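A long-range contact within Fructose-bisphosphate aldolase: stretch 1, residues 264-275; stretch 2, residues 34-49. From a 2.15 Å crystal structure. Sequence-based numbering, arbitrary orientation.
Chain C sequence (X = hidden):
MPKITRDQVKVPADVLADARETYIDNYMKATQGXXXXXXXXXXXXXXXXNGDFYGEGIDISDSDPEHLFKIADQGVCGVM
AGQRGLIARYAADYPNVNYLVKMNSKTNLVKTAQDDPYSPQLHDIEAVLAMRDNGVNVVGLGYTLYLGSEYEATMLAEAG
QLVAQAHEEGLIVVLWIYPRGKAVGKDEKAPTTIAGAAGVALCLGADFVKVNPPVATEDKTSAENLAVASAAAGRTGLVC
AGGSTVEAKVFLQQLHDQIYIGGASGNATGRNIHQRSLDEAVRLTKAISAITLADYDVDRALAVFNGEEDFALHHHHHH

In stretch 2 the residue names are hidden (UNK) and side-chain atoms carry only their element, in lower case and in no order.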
ATOM      1  N   ALA C 264      24.176  -9.171  29.696  1.00 28.01           N
ATOM      2  CA  ALA C 264      22.734  -9.256  29.435  1.00 26.66           C
ATOM      3  C   ALA C 264      21.899  -8.643  30.563  1.00 27.73           C
ATOM      4  O   ALA C 264      22.287  -8.698  31.732  1.00 27.78           O
ATOM      5  CB  ALA C 264      22.326 -10.703  29.199  1.00 25.81           C
ATOM      6  N   SER C 265      20.760  -8.054  30.201  1.00 27.66           N
ATOM      7  CA  SER C 265      19.817  -7.498  31.166  1.00 28.35           C
ATOM      8  C   SER C 265      18.643  -8.445  31.407  1.00 28.87           C
ATOM      9  O   SER C 265      17.619  -8.058  31.980  1.00 29.79           O
ATOM     10  CB  SER C 265      19.295  -6.148  30.684  1.00 27.63           C
ATOM     11  OG  SER C 265      20.299  -5.160  30.788  1.00 34.78           O
ATOM     12  N   GLY C 266      18.793  -9.688  30.963  1.00 28.80           N
ATOM     13  CA  GLY C 266      17.775 -10.695  31.184  1.00 29.72           C
ATOM     14  C   GLY C 266      17.846 -11.841  30.204  1.00 31.35           C
ATOM     15  O   GLY C 266      18.879 -12.074  29.576  1.00 34.50           O
ATOM     16  N   ASN C 267      16.737 -12.561  30.082  1.00 30.37           N
ATOM     17  CA  ASN C 267      16.660 -13.731  29.213  1.00 29.62           C
ATOM     18  C   ASN C 267      15.260 -13.947  28.642  1.00 26.50           C
ATOM     19  O   ASN C 267      14.278 -13.412  29.165  1.00 26.12           O
ATOM     20  CB  ASN C 267      17.134 -14.984  29.956  1.00 30.49           C
ATOM     21  CG  ASN C 267      16.696 -15.004  31.411  1.00 35.61           C
ATOM     22  OD1 ASN C 267      15.498 -15.005  31.724  1.00 31.38           O
ATOM     23  ND2 ASN C 267      17.674 -15.017  32.314  1.00 38.46           N
ATOM     24  N   ALA C 268      15.193 -14.715  27.553  1.00 25.62           N
ATOM     25  CA  ALA C 268      13.930 -15.125  26.950  1.00 25.87           C
ATOM     26  C   ALA C 268      13.946 -16.635  26.757  1.00 26.76           C
ATOM     27  O   ALA C 268      14.846 -17.177  26.106  1.00 28.35           O
ATOM     28  CB  ALA C 268      13.714 -14.416  25.623  1.00 23.99           C
ATOM     29  N   THR C 269      12.955 -17.309  27.334  1.00 27.14           N
ATOM     30  CA  THR C 269      12.883 -18.768  27.292  1.00 28.38           C
ATOM     31  C   THR C 269      11.485 -19.208  26.890  1.00 28.17           C
ATOM     32  O   THR C 269      10.484 -18.709  27.420  1.00 28.00           O
ATOM     33  CB  THR C 269      13.249 -19.400  28.654  1.00 29.46           C
ATOM     34  OG1 THR C 269      14.423 -18.771  29.181  1.00 30.70           O
ATOM     35  CG2 THR C 269      13.502 -20.906  28.516  1.00 28.75           C
ATOM     36  N   GLY C 270      11.434 -20.146  25.949  1.00 28.34           N
ATOM     37  CA  GLY C 270      10.176 -20.649  25.424  1.00 29.37           C
ATOM     38  C   GLY C 270      10.018 -22.136  25.647  1.00 30.87           C
ATOM     39  O   GLY C 270       9.631 -22.568  26.735  1.00 31.00           O
ATOM     40  N   ARG C 271      10.340 -22.919  24.621  1.00 32.68           N
ATOM     41  CA  ARG C 271      10.062 -24.357  24.629  1.00 34.07           C
ATOM     42  C   ARG C 271      10.777 -25.140  25.723  1.00 34.09           C
ATOM     43  O   ARG C 271      10.263 -26.158  26.189  1.00 34.98           O
ATOM     44  CB  ARG C 271      10.302 -24.983  23.249  1.00 35.12           C
ATOM     45  CG  ARG C 271      11.737 -24.937  22.764  1.00 37.68           C
ATOM     46  CD  ARG C 271      11.783 -25.131  21.262  1.00 41.19           C
ATOM     47  NE  ARG C 271      13.062 -24.707  20.706  1.00 47.87           N
ATOM     48  CZ  ARG C 271      13.312 -24.565  19.407  1.00 49.33           C
ATOM     49  NH1 ARG C 271      14.514 -24.172  19.008  1.00 55.19           N
ATOM     50  NH2 ARG C 271      12.364 -24.809  18.505  1.00 44.73           N
ATOM     51  N   ASN C 272      11.945 -24.664  26.150  1.00 34.60           N
ATOM     52  CA  ASN C 272      12.664 -25.315  27.238  1.00 35.48           C
ATOM     53  C   ASN C 272      11.816 -25.376  28.509  1.00 32.91           C
ATOM     54  O   ASN C 272      11.926 -26.317  29.293  1.00 34.59           O
ATOM     55  CB  ASN C 272      14.003 -24.630  27.513  1.00 39.62           C
ATOM     56  CG  ASN C 272      15.002 -25.555  28.192  1.00 46.14           C
ATOM     57  OD1 ASN C 272      14.803 -26.771  28.261  1.00 53.11           O
ATOM     58  ND2 ASN C 272      16.087 -24.985  28.694  1.00 46.10           N
ATOM     59  N   ILE C 273      10.958 -24.377  28.692  1.00 29.67           N
ATOM     60  CA  ILE C 273      10.004 -24.387  29.791  1.00 27.93           C
ATOM     61  C   ILE C 273       8.771 -25.237  29.458  1.00 29.58           C
ATOM     62  O   ILE C 273       8.502 -26.238  30.132  1.00 26.60           O
ATOM     63  CB  ILE C 273       9.561 -22.961  30.185  1.00 26.91           C
ATOM     64  CG1 ILE C 273      10.734 -22.175  30.781  1.00 27.04           C
ATOM     65  CG2 ILE C 273       8.401 -23.020  31.166  1.00 25.02           C
ATOM     66  CD1 ILE C 273      10.502 -20.674  30.853  1.00 25.82           C
ATOM     67  N   HIS C 274       8.037 -24.849  28.411  1.00 29.69           N
ATOM     68  CA  HIS C 274       6.702 -25.405  28.191  1.00 29.27           C
ATOM     69  C   HIS C 274       6.632 -26.830  27.709  1.00 28.04           C
ATOM     70  O   HIS C 274       5.596 -27.464  27.862  1.00 29.47           O
ATOM     71  CB  HIS C 274       5.810 -24.473  27.358  1.00 29.48           C
ATOM     72  CG  HIS C 274       6.287 -24.245  25.939  1.00 30.52           C
ATOM     73  ND1 HIS C 274       6.307 -25.224  25.008  1.00 29.18           N
ATOM     74  CD2 HIS C 274       6.729 -23.085  25.300  1.00 30.05           C
ATOM     75  CE1 HIS C 274       6.760 -24.724  23.845  1.00 31.58           C
ATOM     76  NE2 HIS C 274       7.019 -23.414  24.025  1.00 33.18           N
ATOM     77  N   GLN C 275       7.726 -27.362  27.163  1.00 28.53           N
ATOM     78  CA  GLN C 275       7.767 -28.784  26.765  1.00 29.81           C
ATOM     79  C   GLN C 275       7.814 -29.762  27.952  1.00 31.53           C
ATOM     80  O   GLN C 275       7.644 -30.973  27.776  1.00 34.92           O
ATOM     81  CB  GLN C 275       8.917 -29.059  25.797  1.00 27.58           C
ATOM     82  CG  GLN C 275       8.703 -28.430  24.430  1.00 31.34           C
ATOM     83  CD  GLN C 275       9.853 -28.656  23.470  1.00 31.99           C
ATOM     84  OE1 GLN C 275      10.913 -29.154  23.847  1.00 34.49           O
ATOM     85  NE2 GLN C 275       9.646 -28.283  22.215  1.00 32.59           N
ATOM     86  N   UNK C  34      13.319  -5.121  39.370  1.00 26.64           N
ATOM     87  CA  UNK C  34      14.740  -5.462  39.416  1.00 26.28           C
ATOM     88  C   UNK C  34      15.582  -4.800  38.326  1.00 29.19           C
ATOM     89  O   UNK C  34      16.799  -4.694  38.464  1.00 33.13           O
ATOM     90  o   UNK C  34      14.775  -7.413  37.955  1.00 27.95           O
ATOM     91  c   UNK C  34      14.975  -6.982  39.310  1.00 27.71           C
ATOM     92  c   UNK C  34      14.057  -7.752  40.258  1.00 28.73           C
ATOM     93  N   UNK C  35      14.943  -4.379  37.239  1.00 29.19           N
ATOM     94  CA  UNK C  35      15.664  -3.871  36.071  1.00 29.13           C
ATOM     95  C   UNK C  35      16.109  -4.987  35.140  1.00 30.17           C
ATOM     96  O   UNK C  35      16.742  -4.734  34.116  1.00 33.04           O
ATOM     97  N   UNK C  36      15.778  -6.225  35.496  1.00 30.18           N
ATOM     98  CA  UNK C  36      16.134  -7.400  34.699  1.00 30.46           C
ATOM     99  C   UNK C  36      14.876  -8.026  34.104  1.00 29.68           C
ATOM    100  O   UNK C  36      13.841  -8.099  34.768  1.00 29.17           O
ATOM    101  n   UNK C  36      20.632  -8.400  36.097  1.00 36.99           N
ATOM    102  n   UNK C  36      20.569 -10.346  37.354  1.00 35.32           N
ATOM    103  c   UNK C  36      19.368  -8.641  35.401  1.00 34.95           C
ATOM    104  c   UNK C  36      21.169  -9.210  37.009  1.00 35.34           C
ATOM    105  c   UNK C  36      18.204  -7.980  36.123  1.00 31.70           C
ATOM    106  n   UNK C  36      22.319  -8.880  37.578  1.00 34.04           N
ATOM    107  c   UNK C  36      16.862  -8.432  35.566  1.00 30.99           C
ATOM    108  N   UNK C  37      14.962  -8.487  32.860  1.00 27.72           N
ATOM    109  CA  UNK C  37      13.787  -9.046  32.198  1.00 28.09           C
ATOM    110  C   UNK C  37      13.843 -10.560  32.055  1.00 27.24           C
ATOM    111  O   UNK C  37      14.678 -11.094  31.316  1.00 27.90           O
ATOM    112  c   UNK C  37      11.025  -8.437  30.754  1.00 26.04           C
ATOM    113  c   UNK C  37      12.325  -8.344  28.619  1.00 25.90           C
ATOM    114  c   UNK C  37      13.554  -8.396  30.825  1.00 28.08           C
ATOM    115  c   UNK C  37      12.308  -8.860  30.050  1.00 26.15           C
ATOM    116  N   UNK C  38      12.949 -11.237  32.771  1.00 26.25           N
ATOM    117  CA  UNK C  38      12.723 -12.668  32.588  1.00 28.01           C
ATOM    118  C   UNK C  38      11.496 -12.812  31.699  1.00 26.99           C
ATOM    119  O   UNK C  38      10.370 -12.584  32.146  1.00 27.13           O
ATOM    120  c   UNK C  38      11.255 -17.546  33.414  1.00 34.39           C
ATOM    121 se   UNK C  38      11.023 -15.670  32.905  1.00 36.70          SE
ATOM    122  c   UNK C  38      12.539 -14.893  33.882  1.00 30.37           C
ATOM    123  c   UNK C  38      12.516 -13.368  33.939  1.00 28.13           C
ATOM    124  N   UNK C  39      11.721 -13.171  30.438  1.00 25.95           N
ATOM    125  CA  UNK C  39      10.647 -13.276  29.452  1.00 26.42           C
ATOM    126  C   UNK C  39      10.282 -14.730  29.162  1.00 25.84           C
ATOM    127  O   UNK C  39      11.129 -15.527  28.747  1.00 26.99           O
ATOM    128  c   UNK C  39      11.028 -12.539  28.157  1.00 26.98           C
ATOM    129  c   UNK C  39       9.978 -12.468  27.036  1.00 28.06           C
ATOM    130  c   UNK C  39      10.059 -11.146  26.289  1.00 28.02           C
ATOM    131  c   UNK C  39      10.082 -13.642  26.063  1.00 26.53           C
ATOM    132  N   UNK C  40       9.015 -15.063  29.386  1.00 23.96           N
ATOM    133  CA  UNK C  40       8.484 -16.375  29.043  1.00 26.24           C
ATOM    134  C   UNK C  40       7.820 -16.283  27.665  1.00 26.43           C
ATOM    135  O   UNK C  40       6.750 -15.678  27.506  1.00 26.78           O
ATOM    136  c   UNK C  40       4.932 -19.634  30.067  1.00 26.38           C
ATOM    137  c   UNK C  40       5.622 -20.645  29.410  1.00 26.83           C
ATOM    138  c   UNK C  40       6.927 -20.431  28.984  1.00 25.24           C
ATOM    139  c   UNK C  40       7.541 -19.212  29.221  1.00 24.76           C
ATOM    140  c   UNK C  40       7.518 -16.849  30.138  1.00 25.46           C
ATOM    141  c   UNK C  40       6.858 -18.179  29.865  1.00 25.30           C
ATOM    142  c   UNK C  40       5.552 -18.410  30.295  1.00 26.69           C
ATOM    143  N   UNK C  41       8.488 -16.871  26.671  1.00 25.89           N
ATOM    144  CA  UNK C  41       8.053 -16.810  25.280  1.00 27.18           C
ATOM    145  C   UNK C  41       7.010 -17.881  24.958  1.00 28.23           C
ATOM    146  O   UNK C  41       7.266 -19.082  25.095  1.00 28.10           O
ATOM    147  c   UNK C  41       9.255 -16.922  24.347  1.00 24.81           C
ATOM    148  N   UNK C  42       5.835 -17.429  24.526  1.00 30.58           N
ATOM    149  CA  UNK C  42       4.711 -18.311  24.212  1.00 31.49           C
ATOM    150  C   UNK C  42       4.134 -18.013  22.829  1.00 29.99           C
ATOM    151  O   UNK C  42       2.932 -18.156  22.604  1.00 30.16           O
ATOM    152  s   UNK C  42       4.116 -18.620  26.945  1.00 33.83           S
ATOM    153  c   UNK C  42       3.614 -18.159  25.272  1.00 31.23           C
ATOM    154  N   UNK C  43       4.999 -17.608  21.904  1.00 30.19           N
ATOM    155  CA  UNK C  43       4.580 -17.185  20.572  1.00 28.92           C
ATOM    156  C   UNK C  43       4.853 -18.239  19.492  1.00 28.34           C
ATOM    157  O   UNK C  43       4.529 -18.030  18.321  1.00 29.73           O
ATOM    158  o   UNK C  43       7.413 -16.624  21.000  1.00 32.41           O
ATOM    159  c   UNK C  43       5.278 -15.872  20.206  1.00 30.22           C
ATOM    160  c   UNK C  43       6.794 -16.022  20.094  1.00 32.36           C
ATOM    161  o   UNK C  43       7.368 -15.529  19.098  1.00 36.18           O
ATOM    162  N   UNK C  44       5.431 -19.369  19.888  1.00 27.92           N
ATOM    163  CA  UNK C  44       5.893 -20.382  18.928  1.00 29.21           C
ATOM    164  C   UNK C  44       4.807 -21.264  18.276  1.00 27.15           C
ATOM    165  O   UNK C  44       5.114 -22.050  17.376  1.00 25.76           O
ATOM    166  c   UNK C  44       8.290 -20.463  19.833  1.00 38.54           C
ATOM    167  c   UNK C  44       9.284 -21.232  20.693  1.00 42.35           C
ATOM    168  n   UNK C  44      10.531 -21.312  20.233  1.00 47.97           N
ATOM    169  c   UNK C  44       7.005 -21.238  19.549  1.00 32.82           C
ATOM    170  o   UNK C  44       8.938 -21.739  21.763  1.00 45.21           O
ATOM    171  N   UNK C  45       3.549 -21.131  18.704  1.00 26.65           N
ATOM    172  CA  UNK C  45       2.447 -21.850  18.045  1.00 28.04           C
ATOM    173  C   UNK C  45       2.265 -21.410  16.590  1.00 28.33           C
ATOM    174  O   UNK C  45       1.819 -22.200  15.755  1.00 28.90           O
ATOM    175  c   UNK C  45      -1.493 -22.954  20.222  1.00 27.81           C
ATOM    176  c   UNK C  45       0.988 -22.540  20.036  1.00 28.45           C
ATOM    177  c   UNK C  45       1.128 -21.684  18.793  1.00 27.46           C
ATOM    178  n   UNK C  45      -1.356 -24.430  20.359  1.00 27.73           N
ATOM    179  c   UNK C  45      -0.291 -22.217  20.796  1.00 29.72           C
ATOM    180  N   UNK C  46       2.585 -20.151  16.293  1.00 27.03           N
ATOM    181  CA  UNK C  46       2.616 -19.694  14.906  1.00 25.32           C
ATOM    182  C   UNK C  46       3.991 -19.982  14.307  1.00 24.24           C
ATOM    183  O   UNK C  46       4.086 -20.620  13.259  1.00 24.66           O
ATOM    184  c   UNK C  46       2.179 -17.837  13.267  1.00 23.61           C
ATOM    185  c   UNK C  46       2.261 -18.195  14.741  1.00 24.90           C
ATOM    186  c   UNK C  46       0.940 -17.865  15.423  1.00 25.33           C
ATOM    187  N   UNK C  47       5.047 -19.535  14.992  1.00 23.21           N
ATOM    188  CA  UNK C  47       6.423 -19.634  14.485  1.00 25.26           C
ATOM    189  C   UNK C  47       6.828 -21.033  14.009  1.00 26.21           C
ATOM    190  O   UNK C  47       7.367 -21.184  12.912  1.00 25.51           O
ATOM    191  c   UNK C  47       7.430 -19.112  15.518  1.00 26.58           C
ATOM    192  c   UNK C  47       7.274 -17.639  15.871  1.00 27.44           C
ATOM    193  o   UNK C  47       6.707 -15.738  14.556  1.00 29.33           O
ATOM    194  c   UNK C  47       7.482 -16.711  14.687  1.00 29.48           C
ATOM    195  o   UNK C  47       8.424 -16.945  13.894  1.00 30.63           O
ATOM    196  N   UNK C  48       6.578 -22.048  14.832  1.00 26.70           N
ATOM    197  CA  UNK C  48       6.965 -23.414  14.486  1.00 29.54           C
ATOM    198  C   UNK C  48       5.771 -24.318  14.377  1.00 29.19           C
ATOM    199  O   UNK C  48       5.907 -25.544  14.381  1.00 29.70           O
ATOM    200  c   UNK C  48       7.972 -23.961  15.496  1.00 31.11           C
ATOM    201  n   UNK C  48       9.695 -22.706  16.805  1.00 38.08           N
ATOM    202  c   UNK C  48      10.807 -21.975  16.609  1.00 37.96           C
ATOM    203  n   UNK C  48      11.042 -21.920  15.290  1.00 34.94           N
ATOM    204  c   UNK C  48       9.222 -23.127  15.620  1.00 35.17           C
ATOM    205  c   UNK C  48      10.082 -22.616  14.650  1.00 34.88           C
ATOM    206  N   UNK C  49       4.592 -23.710  14.267  1.00 27.78           N
ATOM    207  CA  UNK C  49       3.324 -24.438  14.217  1.00 29.46           C
ATOM    208  C   UNK C  49       3.136 -25.306  15.462  1.00 30.15           C
ATOM    209  O   UNK C  49       3.273 -24.805  16.580  1.00 35.11           O
ATOM    210  c   UNK C  49       2.923 -25.273  10.401  1.00 31.09           C
ATOM    211  c   UNK C  49       1.831 -23.449  11.721  1.00 29.43           C
ATOM    212  c   UNK C  49       3.030 -24.389  11.634  1.00 30.61           C
ATOM    213  c   UNK C  49       3.183 -25.233  12.907  1.00 28.99           C
TER
HETATM  214  O   HOH W   1      13.625 -16.400  30.636  1.00 30.65           O
HETATM  215  O   HOH W   2       6.611 -20.645  22.631  1.00 33.65           O
HETATM  216  O   HOH W   3      12.236 -21.629  22.492  1.00 37.52           O

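Position 34 carries one carbon bearing an oxygen and a second carbon, a branched hydroxyl side chain that makes no contact with stretch 1; it is Thr34. Position 35 has no side-chain atoms, and its phi/psi of 85/1 would jam a CB against the preceding carbonyl; it is Gly35. Position 36 has three carbons, a nitrogen, then a carbon with two more nitrogens, a guanidinium: Arg36. Its N donates to Thr34 OG1 (2.9 Å), and its CA lies 3.2 Å from Ser265 O.

Position 37 has four carbons forked at the second. Its N donates to Ser265 O (2.8 Å, 161°) and its O accepts from Asn267 N (2.8 Å). This is Leu37. Its O also lies 3.1 Å from Gly266 CA, where an ideal CB would come within 2.0 Å of that oxygen; the phi/psi of Gly266, 158/-160, independently calls for glycine.

Position 38 is an unbranched chain of two carbons, selenium and a carbon, hence selenomethionine, Met38. Its terminal CE is 4.1 Å from Ile273 CD1, and its CG is 3.7 Å from Asn267 OD1. Position 39 again has four carbons forked at the second, one of them 3.7 Å from Ala268 CB. It is Leu39, and that atom is CD2. Its N donates to Asn267 O (2.9 Å) and its O accepts from Thr269 N (2.9 Å, 168°).

Position 40 has one carbon and a six-carbon ring without a hydroxyl: Phe40. Ile273 CD1 approaches CD1 of this ring at 3.7 Å, obliquely, while Thr269 O, Gly270 O and His274 CB lie at the ring edge. Position 41 has a single carbon, Ala41; its N donates to Thr269 O (2.8 Å).

Position 42 is one carbon and a sulfur, Cys42, out of contact. Position 43, two carbons with two oxygens on the second, is Asp43, also out of contact. Position 44 has three carbons, the third carrying one oxygen and one nitrogen: Gln44. His274 NE2 donates a weak bond to Gln44 OE1 (3.4 Å, 159°), and Gln44 NE2 lies over one face of the Arg271 guanidinium.

Position 45 has four carbons in a row ending in nitrogen, Lys45; position 46 one carbon carrying two more, Val46; position 47 three carbons with two oxygens on the third, Glu47. None touches stretch 1. Position 48 has a five-membered ring of three carbons and two nitrogens, His48, with CE1 3.7 Å from Arg271 NH2. Position 49, four carbons forked at the second, is Leu49.

The contact is a parallel strand pair, its axes 5° apart, held by five backbone hydrogen bonds. Ile273 packs against Met38 and Phe40 on the face they share with Asn267 and Thr269. There, water 1 links Leu39 O, Asn267 OD1 and Thr269 OG1. Beyond the strands, water 2 joins Ala41 O, Gln44 and His274 NE2, while water 3 connects Gln44 NE2 with Arg271 N.

Stretch 2 (34-49) TGRLMLFACDQKVEHL
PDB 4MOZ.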